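Fe-regulated protein B (Neisseria meningitidis, PDB 4AIP) probably takes up iron across the outer membrane, as a member of the TonB-dependent receptor family of gated beta-barrel transporters. Local coordinates at residues B[74-82]-B[695-705]; B[676-684]-B[719-727]. All coordinates share one frame; numbering follows the deposited sequence.

Contact 1 (B[74-82]-B[695-705])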
ATOM      1  N   LEU B  74     -13.132   5.901  26.245  1.00 16.07           N
ATOM      2  CA  LEU B  74     -13.251   4.959  25.157  1.00 13.92           C
ATOM      3  C   LEU B  74     -14.718   4.495  24.950  1.00 14.42           C
ATOM      4  O   LEU B  74     -15.162   4.301  23.827  1.00 14.53           O
ATOM      5  CB  LEU B  74     -12.399   3.719  25.447  1.00 11.05           C
ATOM      6  CG  LEU B  74     -12.374   2.720  24.295  1.00  9.41           C
ATOM      7  CD1 LEU B  74     -11.795   3.372  23.040  1.00  5.33           C
ATOM      8  CD2 LEU B  74     -11.497   1.538  24.665  1.00  9.54           C
ATOM      9  N   GLN B  75     -15.441   4.273  26.025  1.00 14.41           N
ATOM     10  CA  GLN B  75     -16.753   3.742  25.905  1.00 17.21           C
ATOM     11  C   GLN B  75     -17.686   4.838  25.304  1.00 15.53           C
ATOM     12  O   GLN B  75     -18.546   4.555  24.455  1.00 15.41           O
ATOM     13  CB  GLN B  75     -17.166   3.262  27.287  1.00 20.58           C
ATOM     14  CG  GLN B  75     -18.497   3.792  27.772  1.00 32.19           C
ATOM     15  CD  GLN B  75     -19.596   2.867  27.325  1.00 53.63           C
ATOM     16  OE1 GLN B  75     -19.912   2.763  26.129  1.00 63.23           O
ATOM     17  NE2 GLN B  75     -20.153   2.131  28.281  1.00 51.01           N
ATOM     18  N   GLN B  76     -17.465   6.097  25.691  1.00 13.68           N
ATOM     19  CA  GLN B  76     -18.151   7.200  25.065  1.00 14.41           C
ATOM     20  C   GLN B  76     -17.760   7.330  23.653  1.00 12.09           C
ATOM     21  O   GLN B  76     -18.635   7.407  22.807  1.00 13.53           O
ATOM     22  CB  GLN B  76     -17.766   8.521  25.707  1.00 17.60           C
ATOM     23  CG  GLN B  76     -18.436   8.835  27.025  1.00 24.52           C
ATOM     24  CD  GLN B  76     -17.912  10.197  27.585  1.00 40.95           C
ATOM     25  OE1 GLN B  76     -16.763  10.624  27.325  1.00 56.81           O
ATOM     26  NE2 GLN B  76     -18.773  10.878  28.337  1.00 30.64           N
ATOM     27  N   LYS B  77     -16.458   7.386  23.373  1.00 10.06           N
ATOM     28  CA  LYS B  77     -15.934   7.478  21.988  1.00  9.18           C
ATOM     29  C   LYS B  77     -16.546   6.411  21.024  1.00  9.58           C
ATOM     30  O   LYS B  77     -16.809   6.687  19.799  1.00  8.24           O
ATOM     31  CB  LYS B  77     -14.411   7.341  22.052  1.00  8.31           C
ATOM     32  CG  LYS B  77     -13.659   8.038  21.001  1.00  6.96           C
ATOM     33  CD  LYS B  77     -12.177   7.672  21.149  1.00  7.86           C
ATOM     34  CE  LYS B  77     -11.920   6.311  20.377  1.00  7.89           C
ATOM     35  NZ  LYS B  77     -10.758   5.626  21.027  1.00 13.45           N
ATOM     36  N   ASP B  78     -16.824   5.205  21.563  1.00  8.57           N
ATOM     37  CA  ASP B  78     -17.425   4.181  20.708  1.00  9.41           C
ATOM     38  C   ASP B  78     -18.863   4.510  20.335  1.00 10.88           C
ATOM     39  O   ASP B  78     -19.411   3.868  19.411  1.00 11.16           O
ATOM     40  CB  ASP B  78     -17.432   2.806  21.373  1.00  9.85           C
ATOM     41  CG  ASP B  78     -16.051   2.132  21.412  1.00 11.04           C
ATOM     42  OD1 ASP B  78     -15.097   2.540  20.678  1.00 17.50           O
ATOM     43  OD2 ASP B  78     -15.988   1.190  22.228  1.00  9.32           O
ATOM     44  N   GLU B  79     -19.481   5.474  21.049  1.00  9.44           N
ATOM     45  CA  GLU B  79     -20.856   5.872  20.732  1.00  8.72           C
ATOM     46  C   GLU B  79     -20.907   7.090  19.827  1.00  8.60           C
ATOM     47  O   GLU B  79     -21.980   7.602  19.476  1.00  9.04           O
ATOM     48  CB  GLU B  79     -21.635   6.138  22.002  1.00  8.59           C
ATOM     49  CG  GLU B  79     -21.764   4.904  22.897  1.00  8.83           C
ATOM     50  CD  GLU B  79     -22.286   5.231  24.267  1.00 13.02           C
ATOM     51  OE1 GLU B  79     -22.543   6.432  24.569  1.00 16.38           O
ATOM     52  OE2 GLU B  79     -22.435   4.277  25.066  1.00 14.73           O
ATOM     53  N   SER B  80     -19.723   7.586  19.490  1.00  8.30           N
ATOM     54  CA  SER B  80     -19.587   8.785  18.669  1.00  8.08           C
ATOM     55  C   SER B  80     -19.262   8.382  17.249  1.00  9.66           C
ATOM     56  O   SER B  80     -18.783   7.284  16.995  1.00 13.70           O
ATOM     57  CB  SER B  80     -18.433   9.615  19.189  1.00  7.01           C
ATOM     58  OG  SER B  80     -18.164  10.649  18.229  1.00  5.91           O
ATOM     59  N   THR B  81     -19.427   9.309  16.334  1.00  9.62           N
ATOM     60  CA  THR B  81     -19.263   9.082  14.911  1.00  8.58           C
ATOM     61  C   THR B  81     -18.027   9.869  14.488  1.00  8.84           C
ATOM     62  O   THR B  81     -17.622   9.798  13.328  1.00 11.20           O
ATOM     63  CB  THR B  81     -20.537   9.660  14.317  1.00  9.98           C
ATOM     64  OG1 THR B  81     -21.137   8.777  13.337  1.00 13.09           O
ATOM     65  CG2 THR B  81     -20.398  11.020  13.842  1.00  7.66           C
ATOM     66  N   ALA B  82     -17.417  10.611  15.421  1.00  7.80           N
ATOM     67  CA  ALA B  82     -16.269  11.494  15.087  1.00  9.15           C
ATOM     68  C   ALA B  82     -15.013  10.680  14.726  1.00  9.47           C
ATOM     69  O   ALA B  82     -14.792   9.581  15.251  1.00  8.56           O
ATOM     70  CB  ALA B  82     -15.979  12.475  16.280  1.00  7.38           C
ATOM     71  N   LYS B 695     -27.500   0.164  20.377  1.00 17.06           N
ATOM     72  CA  LYS B 695     -26.780  -0.922  20.895  1.00 17.67           C
ATOM     73  C   LYS B 695     -27.743  -2.046  20.746  1.00 17.86           C
ATOM     74  O   LYS B 695     -28.434  -2.397  21.719  1.00 19.91           O
ATOM     75  CB  LYS B 695     -26.467  -0.706  22.381  1.00 18.32           C
ATOM     76  CG  LYS B 695     -25.328   0.262  22.718  1.00 14.01           C
ATOM     77  CD  LYS B 695     -25.203   0.373  24.220  1.00 10.06           C
ATOM     78  CE  LYS B 695     -24.368   1.574  24.606  1.00 10.05           C
ATOM     79  NZ  LYS B 695     -22.986   1.416  24.033  1.00 11.26           N
ATOM     80  N   PRO B 696     -27.794  -2.644  19.554  1.00 16.53           N
ATOM     81  CA  PRO B 696     -28.804  -3.633  19.208  1.00 16.93           C
ATOM     82  C   PRO B 696     -28.740  -4.917  20.021  1.00 19.20           C
ATOM     83  O   PRO B 696     -29.668  -5.715  19.982  1.00 19.18           O
ATOM     84  CB  PRO B 696     -28.487  -3.923  17.741  1.00 17.38           C
ATOM     85  CG  PRO B 696     -27.606  -2.767  17.272  1.00 16.98           C
ATOM     86  CD  PRO B 696     -26.805  -2.491  18.477  1.00 17.44           C
ATOM     87  N   LEU B 697     -27.639  -5.110  20.745  1.00 21.35           N
ATOM     88  CA  LEU B 697     -27.373  -6.345  21.427  1.00 23.08           C
ATOM     89  C   LEU B 697     -27.479  -6.202  22.922  1.00 24.19           C
ATOM     90  O   LEU B 697     -27.474  -7.195  23.614  1.00 24.48           O
ATOM     91  CB  LEU B 697     -26.000  -6.945  20.997  1.00 23.01           C
ATOM     92  CG  LEU B 697     -25.860  -7.490  19.546  1.00 21.69           C
ATOM     93  CD1 LEU B 697     -24.477  -8.006  19.419  1.00 23.04           C
ATOM     94  CD2 LEU B 697     -26.831  -8.603  19.088  1.00 19.25           C
ATOM     95  N   GLY B 698     -27.605  -4.967  23.421  1.00 27.87           N
ATOM     96  CA  GLY B 698     -27.701  -4.699  24.876  1.00 29.15           C
ATOM     97  C   GLY B 698     -26.385  -4.423  25.591  1.00 31.76           C
ATOM     98  O   GLY B 698     -26.377  -3.779  26.688  1.00 31.73           O
ATOM     99  N   LYS B 699     -25.287  -4.926  24.987  1.00 32.77           N
ATOM    100  CA  LYS B 699     -23.902  -4.805  25.502  1.00 33.80           C
ATOM    101  C   LYS B 699     -23.176  -3.832  24.621  1.00 33.54           C
ATOM    102  O   LYS B 699     -23.673  -3.453  23.536  1.00 33.99           O
ATOM    103  CB  LYS B 699     -23.104  -6.119  25.402  1.00 33.90           C
ATOM    104  CG  LYS B 699     -23.857  -7.427  25.606  1.00 39.37           C
ATOM    105  CD  LYS B 699     -23.254  -8.521  24.642  1.00 47.86           C
ATOM    106  CE  LYS B 699     -24.334  -9.451  24.048  1.00 48.72           C
ATOM    107  NZ  LYS B 699     -25.015 -10.260  25.133  1.00 51.25           N
ATOM    108  N   ASP B 700     -21.960  -3.489  25.040  1.00 31.62           N
ATOM    109  CA  ASP B 700     -21.196  -2.476  24.331  1.00 30.49           C
ATOM    110  C   ASP B 700     -20.370  -3.124  23.224  1.00 28.33           C
ATOM    111  O   ASP B 700     -19.412  -2.524  22.738  1.00 28.26           O
ATOM    112  CB  ASP B 700     -20.325  -1.676  25.308  1.00 30.32           C
ATOM    113  CG  ASP B 700     -21.130  -1.011  26.421  1.00 33.71           C
ATOM    114  OD1 ASP B 700     -22.395  -0.968  26.391  1.00 36.77           O
ATOM    115  OD2 ASP B 700     -20.468  -0.494  27.343  1.00 39.41           O
ATOM    116  N   THR B 701     -20.756  -4.340  22.836  1.00 26.04           N
ATOM    117  CA  THR B 701     -20.043  -5.096  21.784  1.00 24.14           C
ATOM    118  C   THR B 701     -20.491  -4.691  20.385  1.00 21.83           C
ATOM    119  O   THR B 701     -19.785  -4.919  19.412  1.00 22.91           O
ATOM    120  CB  THR B 701     -20.107  -6.677  21.957  1.00 24.04           C
ATOM    121  OG1 THR B 701     -21.473  -7.134  21.900  1.00 23.58           O
ATOM    122  CG2 THR B 701     -19.421  -7.176  23.281  1.00 20.54           C
ATOM    123  N   LEU B 702     -21.651  -4.070  20.278  1.00 19.19           N
ATOM    124  CA  LEU B 702     -22.092  -3.614  18.981  1.00 17.16           C
ATOM    125  C   LEU B 702     -22.737  -2.257  19.082  1.00 15.53           C
ATOM    126  O   LEU B 702     -23.698  -2.090  19.790  1.00 16.92           O
ATOM    127  CB  LEU B 702     -23.041  -4.634  18.369  1.00 15.78           C
ATOM    128  CG  LEU B 702     -23.700  -4.289  17.033  1.00 15.80           C
ATOM    129  CD1 LEU B 702     -22.672  -3.871  15.933  1.00 10.66           C
ATOM    130  CD2 LEU B 702     -24.674  -5.403  16.560  1.00 10.97           C
ATOM    131  N   ASN B 703     -22.187  -1.306  18.361  1.00 14.99           N
ATOM    132  CA  ASN B 703     -22.620   0.083  18.391  1.00 15.38           C
ATOM    133  C   ASN B 703     -22.895   0.446  16.954  1.00 14.74           C
ATOM    134  O   ASN B 703     -22.060   0.228  16.071  1.00 15.54           O
ATOM    135  CB  ASN B 703     -21.537   1.040  18.913  1.00 15.71           C
ATOM    136  CG  ASN B 703     -21.390   1.047  20.465  1.00 18.90           C
ATOM    137  OD1 ASN B 703     -22.349   1.333  21.210  1.00 20.76           O
ATOM    138  ND2 ASN B 703     -20.154   0.801  20.944  1.00 16.96           N
ATOM    139  N   VAL B 704     -24.078   0.975  16.719  1.00 13.87           N
ATOM    140  CA  VAL B 704     -24.436   1.471  15.419  1.00 14.29           C
ATOM    141  C   VAL B 704     -24.689   2.926  15.698  1.00 15.23           C
ATOM    142  O   VAL B 704     -25.485   3.251  16.554  1.00 17.16           O
ATOM    143  CB  VAL B 704     -25.751   0.777  14.919  1.00 13.66           C
ATOM    144  CG1 VAL B 704     -26.188   1.335  13.581  1.00 11.93           C
ATOM    145  CG2 VAL B 704     -25.512  -0.692  14.816  1.00  8.99           C
ATOM    146  N   ASN B 705     -23.987   3.808  15.018  1.00 15.77           N
ATOM    147  CA  ASN B 705     -24.085   5.216  15.332  1.00 13.18           C
ATOM    148  C   ASN B 705     -24.444   5.994  14.123  1.00 13.84           C
ATOM    149  O   ASN B 705     -23.841   5.798  13.038  1.00  9.68           O
ATOM    150  CB  ASN B 705     -22.735   5.760  15.828  1.00 14.85           C
ATOM    151  CG  ASN B 705     -22.172   4.968  16.997  1.00 16.19           C
ATOM    152  OD1 ASN B 705     -22.882   4.601  17.939  1.00 19.44           O
ATOM    153  ND2 ASN B 705     -20.883   4.756  16.964  1.00 19.17           N
TER
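Lys695 reaches over to Glu79 and ties the two segments together by charge: its NZ lies 3.1 Å from Glu79 OE2, met on the anti side of the carboxylate and somewhat out of its plane. The ammonium group has more than this one partner. It also donates to Asn703 OD1 at 2.9 Å, in the carbonyl plane and on a lone pair, and makes a weak, long bridge to Asp700 OD1. The lysine chain runs nearly straight to CE and bends only at its last torsion (chi4 -61°), which turns NZ in among these three oxygens. Beside this network Gln75 meets Asp700 with their flat groups steeply inclined to each other; Gln75 NE2 comes within 2.8 Å of Asp700 OD2, but the bond is weak, with an N-H...O angle of 124°. The segment 74-82 belongs to the plug domain, and 695-705 is the turn and the first residues of strand 702-709 of the surrounding beta-barrel, so these bonds join plug to barrel wall, the two-part build of a TonB-dependent transporter. Further along, Asn705 gives a nearly straight bond: its ND2 donates to Asp78 O at 3.0 Å and 163°. The oxygen lies close to the amide plane, whereas the donor stands above the carbonyl plane of Asp78. Asn693 on strand 681-694 supplies ND2 to OD1 of both Asn705 and Asn703, fixing which way those amides face. Asp78 turns its carboxylate to Arg188 in a salt bridge, while its CB packs 3.4 Å from Asn703 ND2. Thr81 OG1, buried here, has no polar partner in the model.

Contact 2 (B[676-684]-B[719-727]); sequences NLENVVRKG and HSQRWTNTL
His719 NE2 donates to Lys683 O at 2.7 Å, the shortest sound polar bond between the two segments. It is bent, 136° at the hydrogen: the donor sits above the carbonyl plane, and the oxygen is tilted from the ring plane. ND1 of the same ring accepts from Gly633 N, so both imidazole nitrogens are engaged and the ring's rotation is set. Arg682 lies across one face of that imidazole, its CD 4.1 Å from the ring centroid in a CH-pi contact, and the two side chains run past each other in opposite directions. The arginine then bends at chi3, bringing its guanidinium in beside Trp723 CB and the backbone of the loop, though its exact position there is doubtful. Trp723 is the broad piece of the contact. With chi1 at 83° its indole is swung between backbone N and carbonyl carbon and laid against the chain just ahead of strand 681-694, where Val680 CA comes over the six-membered ring, 3.9 Å from its centroid. At the ring edge NE1 donates to Glu678 OE2 at 3.2 Å and 164°; the oxygen lies in the indole plane, and the N-H meets it from well above the carboxylate plane. Gln670 holds OE1 of the same glutamate. Here the loop 719-727, which precedes strand 733-741, packs on the chain leading into barrel strand 681-694. The same loop also reaches the plug, Ser720 to Asp96 and Thr108 and Gln721 to Gly99, while Arg722 bridges to Glu284. The chemistry implies a mixed grip: Trp723 and Arg682 supply most of the packed surface, and two N-H bonds, from imidazole and indole, set where the loop sits along 678-683.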
ATOM      1  N   ASN B 676       0.311  47.463   7.210  1.00 50.15           N
ATOM      2  CA  ASN B 676      -0.939  48.243   7.260  1.00 49.13           C
ATOM      3  C   ASN B 676      -1.605  47.665   8.472  1.00 48.79           C
ATOM      4  O   ASN B 676      -1.546  46.456   8.661  1.00 49.19           O
ATOM      5  CB  ASN B 676      -1.872  47.871   6.100  1.00 49.15           C
ATOM      6  CG  ASN B 676      -1.868  48.861   4.963  1.00 48.46           C
ATOM      7  OD1 ASN B 676      -0.952  49.665   4.800  1.00 46.78           O
ATOM      8  ND2 ASN B 676      -2.919  48.791   4.143  1.00 48.07           N
ATOM      9  N   LEU B 677      -2.281  48.479   9.270  1.00 48.41           N
ATOM     10  CA  LEU B 677      -3.002  47.950  10.424  1.00 48.68           C
ATOM     11  C   LEU B 677      -4.145  47.006   9.978  1.00 47.84           C
ATOM     12  O   LEU B 677      -4.781  47.234   8.942  1.00 48.27           O
ATOM     13  CB  LEU B 677      -3.507  49.122  11.301  1.00 50.39           C
ATOM     14  CG  LEU B 677      -4.003  48.908  12.757  1.00 52.71           C
ATOM     15  CD1 LEU B 677      -3.205  49.766  13.783  1.00 52.76           C
ATOM     16  CD2 LEU B 677      -5.567  49.102  12.901  1.00 54.49           C
ATOM     17  N   GLU B 678      -4.389  45.931  10.722  1.00 46.20           N
ATOM     18  CA  GLU B 678      -5.556  45.076  10.417  1.00 45.20           C
ATOM     19  C   GLU B 678      -6.643  45.209  11.476  1.00 43.88           C
ATOM     20  O   GLU B 678      -6.405  45.053  12.684  1.00 43.57           O
ATOM     21  CB  GLU B 678      -5.182  43.588  10.210  1.00 44.78           C
ATOM     22  CG  GLU B 678      -4.621  43.239   8.813  1.00 44.79           C
ATOM     23  CD  GLU B 678      -4.329  41.733   8.613  1.00 45.41           C
ATOM     24  OE1 GLU B 678      -3.834  41.061   9.541  1.00 44.46           O
ATOM     25  OE2 GLU B 678      -4.586  41.212   7.502  1.00 50.54           O
ATOM     26  N   ASN B 679      -7.845  45.500  11.014  1.00 43.19           N
ATOM     27  CA  ASN B 679      -8.979  45.581  11.914  1.00 42.41           C
ATOM     28  C   ASN B 679      -9.588  44.186  12.076  1.00 39.96           C
ATOM     29  O   ASN B 679     -10.633  43.872  11.473  1.00 40.46           O
ATOM     30  CB  ASN B 679     -10.028  46.572  11.397  1.00 43.93           C
ATOM     31  CG  ASN B 679     -11.125  46.846  12.432  1.00 49.51           C
ATOM     32  OD1 ASN B 679     -10.839  47.184  13.590  1.00 51.28           O
ATOM     33  ND2 ASN B 679     -12.392  46.678  12.019  1.00 55.79           N
ATOM     34  N   VAL B 680      -8.923  43.352  12.869  1.00 35.10           N
ATOM     35  CA  VAL B 680      -9.311  41.966  12.986  1.00 30.72           C
ATOM     36  C   VAL B 680     -10.715  41.948  13.529  1.00 29.53           C
ATOM     37  O   VAL B 680     -10.962  42.480  14.598  1.00 29.91           O
ATOM     38  CB  VAL B 680      -8.411  41.197  13.924  1.00 29.55           C
ATOM     39  CG1 VAL B 680      -8.842  39.770  13.997  1.00 28.91           C
ATOM     40  CG2 VAL B 680      -6.980  41.318  13.512  1.00 26.76           C
ATOM     41  N   VAL B 681     -11.620  41.380  12.732  1.00 28.47           N
ATOM     42  CA  VAL B 681     -12.996  41.066  13.101  1.00 26.41           C
ATOM     43  C   VAL B 681     -13.218  39.616  12.614  1.00 26.90           C
ATOM     44  O   VAL B 681     -12.675  39.216  11.579  1.00 24.55           O
ATOM     45  CB  VAL B 681     -14.033  42.012  12.389  1.00 25.61           C
ATOM     46  CG1 VAL B 681     -15.442  41.679  12.788  1.00 21.79           C
ATOM     47  CG2 VAL B 681     -13.751  43.482  12.680  1.00 27.48           C
ATOM     48  N   ARG B 682     -14.035  38.850  13.355  1.00 26.60           N
ATOM     49  CA  ARG B 682     -14.475  37.519  12.913  1.00 26.89           C
ATOM     50  C   ARG B 682     -15.938  37.249  13.330  1.00 26.55           C
ATOM     51  O   ARG B 682     -16.308  37.534  14.464  1.00 27.55           O
ATOM     52  CB  ARG B 682     -13.526  36.382  13.439  1.00 27.19           C
ATOM     53  CG  ARG B 682     -12.056  36.844  13.829  1.00 26.10           C
ATOM     54  CD  ARG B 682     -11.347  35.881  14.821  1.00 27.41           C
ATOM     55  NE  ARG B 682     -10.427  35.101  14.034  1.00 31.82           N
ATOM     56  CZ  ARG B 682      -9.104  35.207  14.024  1.00 29.95           C
ATOM     57  NH1 ARG B 682      -8.435  36.016  14.846  1.00 26.81           N
ATOM     58  NH2 ARG B 682      -8.454  34.439  13.174  1.00 31.07           N
ATOM     59  N   LYS B 683     -16.740  36.690  12.418  1.00 25.27           N
ATOM     60  CA  LYS B 683     -18.150  36.341  12.699  1.00 25.65           C
ATOM     61  C   LYS B 683     -18.408  35.214  13.692  1.00 23.71           C
ATOM     62  O   LYS B 683     -17.648  34.222  13.741  1.00 25.41           O
ATOM     63  CB  LYS B 683     -18.900  35.977  11.414  1.00 24.93           C
ATOM     64  CG  LYS B 683     -19.079  37.145  10.509  1.00 28.67           C
ATOM     65  CD  LYS B 683     -19.163  36.674   9.090  1.00 37.58           C
ATOM     66  CE  LYS B 683     -20.545  36.739   8.504  1.00 42.56           C
ATOM     67  NZ  LYS B 683     -20.332  36.971   7.014  1.00 46.04           N
ATOM     68  N   GLY B 684     -19.488  35.362  14.464  1.00 20.35           N
ATOM     69  CA  GLY B 684     -20.089  34.249  15.196  1.00 15.82           C
ATOM     70  C   GLY B 684     -20.878  33.329  14.279  1.00 13.73           C
ATOM     71  O   GLY B 684     -21.188  33.647  13.155  1.00 12.78           O
ATOM     72  N   HIS B 719     -12.538  30.274  14.523  1.00 18.30           N
ATOM     73  CA  HIS B 719     -11.693  31.347  15.045  1.00 18.87           C
ATOM     74  C   HIS B 719     -10.184  31.095  15.219  1.00 19.10           C
ATOM     75  O   HIS B 719      -9.396  32.032  15.055  1.00 20.77           O
ATOM     76  CB  HIS B 719     -12.359  32.013  16.254  1.00 17.31           C
ATOM     77  CG  HIS B 719     -13.555  32.823  15.860  1.00 19.85           C
ATOM     78  ND1 HIS B 719     -14.419  33.387  16.771  1.00 20.50           N
ATOM     79  CD2 HIS B 719     -14.069  33.098  14.635  1.00 20.36           C
ATOM     80  CE1 HIS B 719     -15.404  33.985  16.125  1.00 20.47           C
ATOM     81  NE2 HIS B 719     -15.208  33.832  14.830  1.00 19.20           N
ATOM     82  N   SER B 720      -9.758  29.868  15.490  1.00 18.76           N
ATOM     83  CA  SER B 720      -8.317  29.647  15.673  1.00 18.01           C
ATOM     84  C   SER B 720      -7.627  29.425  14.374  1.00 17.91           C
ATOM     85  O   SER B 720      -7.332  28.320  14.006  1.00 19.91           O
ATOM     86  CB  SER B 720      -8.067  28.466  16.588  1.00 17.30           C
ATOM     87  OG  SER B 720      -8.974  28.492  17.663  1.00 15.05           O
ATOM     88  N   GLN B 721      -7.342  30.485  13.668  1.00 19.05           N
ATOM     89  CA  GLN B 721      -6.644  30.379  12.394  1.00 21.45           C
ATOM     90  C   GLN B 721      -6.550  31.833  12.034  1.00 22.83           C
ATOM     91  O   GLN B 721      -7.045  32.654  12.791  1.00 23.41           O
ATOM     92  CB  GLN B 721      -7.492  29.601  11.354  1.00 21.52           C
ATOM     93  CG  GLN B 721      -8.743  30.339  10.868  1.00 20.95           C
ATOM     94  CD  GLN B 721      -9.811  29.450  10.373  1.00 20.42           C
ATOM     95  OE1 GLN B 721     -10.166  28.491  11.022  1.00 26.05           O
ATOM     96  NE2 GLN B 721     -10.348  29.763   9.213  1.00 23.81           N
ATOM     97  N   ARG B 722      -5.943  32.190  10.906  1.00 24.09           N
ATOM     98  CA  ARG B 722      -5.967  33.590  10.535  1.00 25.07           C
ATOM     99  C   ARG B 722      -7.378  33.997  10.171  1.00 25.27           C
ATOM    100  O   ARG B 722      -8.227  33.157   9.878  1.00 25.58           O
ATOM    101  CB  ARG B 722      -5.031  33.867   9.392  1.00 25.56           C
ATOM    102  CG  ARG B 722      -3.705  33.160   9.484  1.00 27.96           C
ATOM    103  CD  ARG B 722      -2.890  33.673   8.336  1.00 33.37           C
ATOM    104  NE  ARG B 722      -1.608  33.009   8.197  1.00 35.50           N
ATOM    105  CZ  ARG B 722      -0.475  33.457   8.718  1.00 36.32           C
ATOM    106  NH1 ARG B 722      -0.452  34.554   9.444  1.00 38.90           N
ATOM    107  NH2 ARG B 722       0.643  32.794   8.517  1.00 40.88           N
ATOM    108  N   TRP B 723      -7.594  35.299  10.152  1.00 26.60           N
ATOM    109  CA  TRP B 723      -8.918  35.909  10.126  1.00 26.63           C
ATOM    110  C   TRP B 723      -9.403  36.279   8.730  1.00 26.69           C
ATOM    111  O   TRP B 723     -10.591  36.622   8.547  1.00 27.79           O
ATOM    112  CB  TRP B 723      -8.843  37.168  10.968  1.00 26.24           C
ATOM    113  CG  TRP B 723      -8.297  38.335  10.217  1.00 26.49           C
ATOM    114  CD1 TRP B 723      -6.977  38.551   9.797  1.00 23.65           C
ATOM    115  CD2 TRP B 723      -9.049  39.461   9.790  1.00 26.74           C
ATOM    116  NE1 TRP B 723      -6.884  39.767   9.167  1.00 26.37           N
ATOM    117  CE2 TRP B 723      -8.136  40.350   9.136  1.00 28.69           C
ATOM    118  CE3 TRP B 723     -10.399  39.840   9.943  1.00 21.77           C
ATOM    119  CZ2 TRP B 723      -8.556  41.576   8.580  1.00 28.49           C
ATOM    120  CZ3 TRP B 723     -10.816  41.039   9.419  1.00 27.45           C
ATOM    121  CH2 TRP B 723      -9.894  41.914   8.733  1.00 27.39           C
ATOM    122  N   THR B 724      -8.483  36.229   7.765  1.00 27.51           N
ATOM    123  CA  THR B 724      -8.769  36.487   6.353  1.00 29.71           C
ATOM    124  C   THR B 724      -9.542  35.233   5.936  1.00 30.92           C
ATOM    125  O   THR B 724      -9.737  34.367   6.768  1.00 34.54           O
ATOM    126  CB  THR B 724      -7.455  36.699   5.595  1.00 31.31           C
ATOM    127  OG1 THR B 724      -6.488  35.726   6.053  1.00 31.86           O
ATOM    128  CG2 THR B 724      -6.921  38.132   5.863  1.00 27.02           C
ATOM    129  N   ASN B 725     -10.087  35.068   4.750  1.00 30.58           N
ATOM    130  CA  ASN B 725     -11.052  33.928   4.766  1.00 29.53           C
ATOM    131  C   ASN B 725     -10.499  32.553   4.360  1.00 28.80           C
ATOM    132  O   ASN B 725     -10.734  32.087   3.260  1.00 29.14           O
ATOM    133  CB  ASN B 725     -12.405  34.258   4.131  1.00 29.44           C
ATOM    134  CG  ASN B 725     -13.294  35.152   5.032  1.00 30.10           C
ATOM    135  OD1 ASN B 725     -13.836  36.139   4.561  1.00 22.38           O
ATOM    136  ND2 ASN B 725     -13.449  34.792   6.315  1.00 32.68           N
ATOM    137  N   THR B 726      -9.800  31.906   5.300  1.00 26.54           N
ATOM    138  CA  THR B 726      -8.918  30.799   4.989  1.00 23.62           C
ATOM    139  C   THR B 726      -9.598  29.457   4.712  1.00 23.84           C
ATOM    140  O   THR B 726      -9.614  29.030   3.578  1.00 23.28           O
ATOM    141  CB  THR B 726      -7.864  30.575   6.068  1.00 21.99           C
ATOM    142  OG1 THR B 726      -8.480  30.009   7.233  1.00 18.91           O
ATOM    143  CG2 THR B 726      -7.169  31.842   6.371  1.00 21.34           C
ATOM    144  N   LEU B 727     -10.087  28.771   5.747  1.00 22.83           N
ATOM    145  CA  LEU B 727     -10.678  27.455   5.550  1.00 21.65           C
ATOM    146  C   LEU B 727     -11.942  27.283   6.361  1.00 20.44           C
ATOM    147  O   LEU B 727     -11.900  27.278   7.579  1.00 20.81           O
ATOM    148  CB  LEU B 727      -9.678  26.314   5.876  1.00 21.53           C
ATOM    149  CG  LEU B 727      -8.435  26.151   5.011  1.00 21.23           C
ATOM    150  CD1 LEU B 727      -7.549  25.105   5.610  1.00 23.26           C
ATOM    151  CD2 LEU B 727      -8.808  25.764   3.633  1.00 21.00           C
TER

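Contacts 1 and 2 share a piece of barrel wall but lie well apart, with centres 38 Å from each other and nearest atoms about 18 Å. Strand 681-694 connects them: 676-684 leads into and includes its start, and 695-705 is the turn that follows its end and the first part of neighbouring strand 702-709. Their segments alternate along the chain, since the order is 74-82, 676-684, 695-705, 719-727. Contact 1 joins plug to barrel, whereas contact 2 packs a barrel loop on a barrel strand. Neither includes residues of the detergent pocket or Arg276, which binds L-glutamate in another structure of the protein, although the 695-705 turn packs on Glu209 and Phe212 of the second subunit.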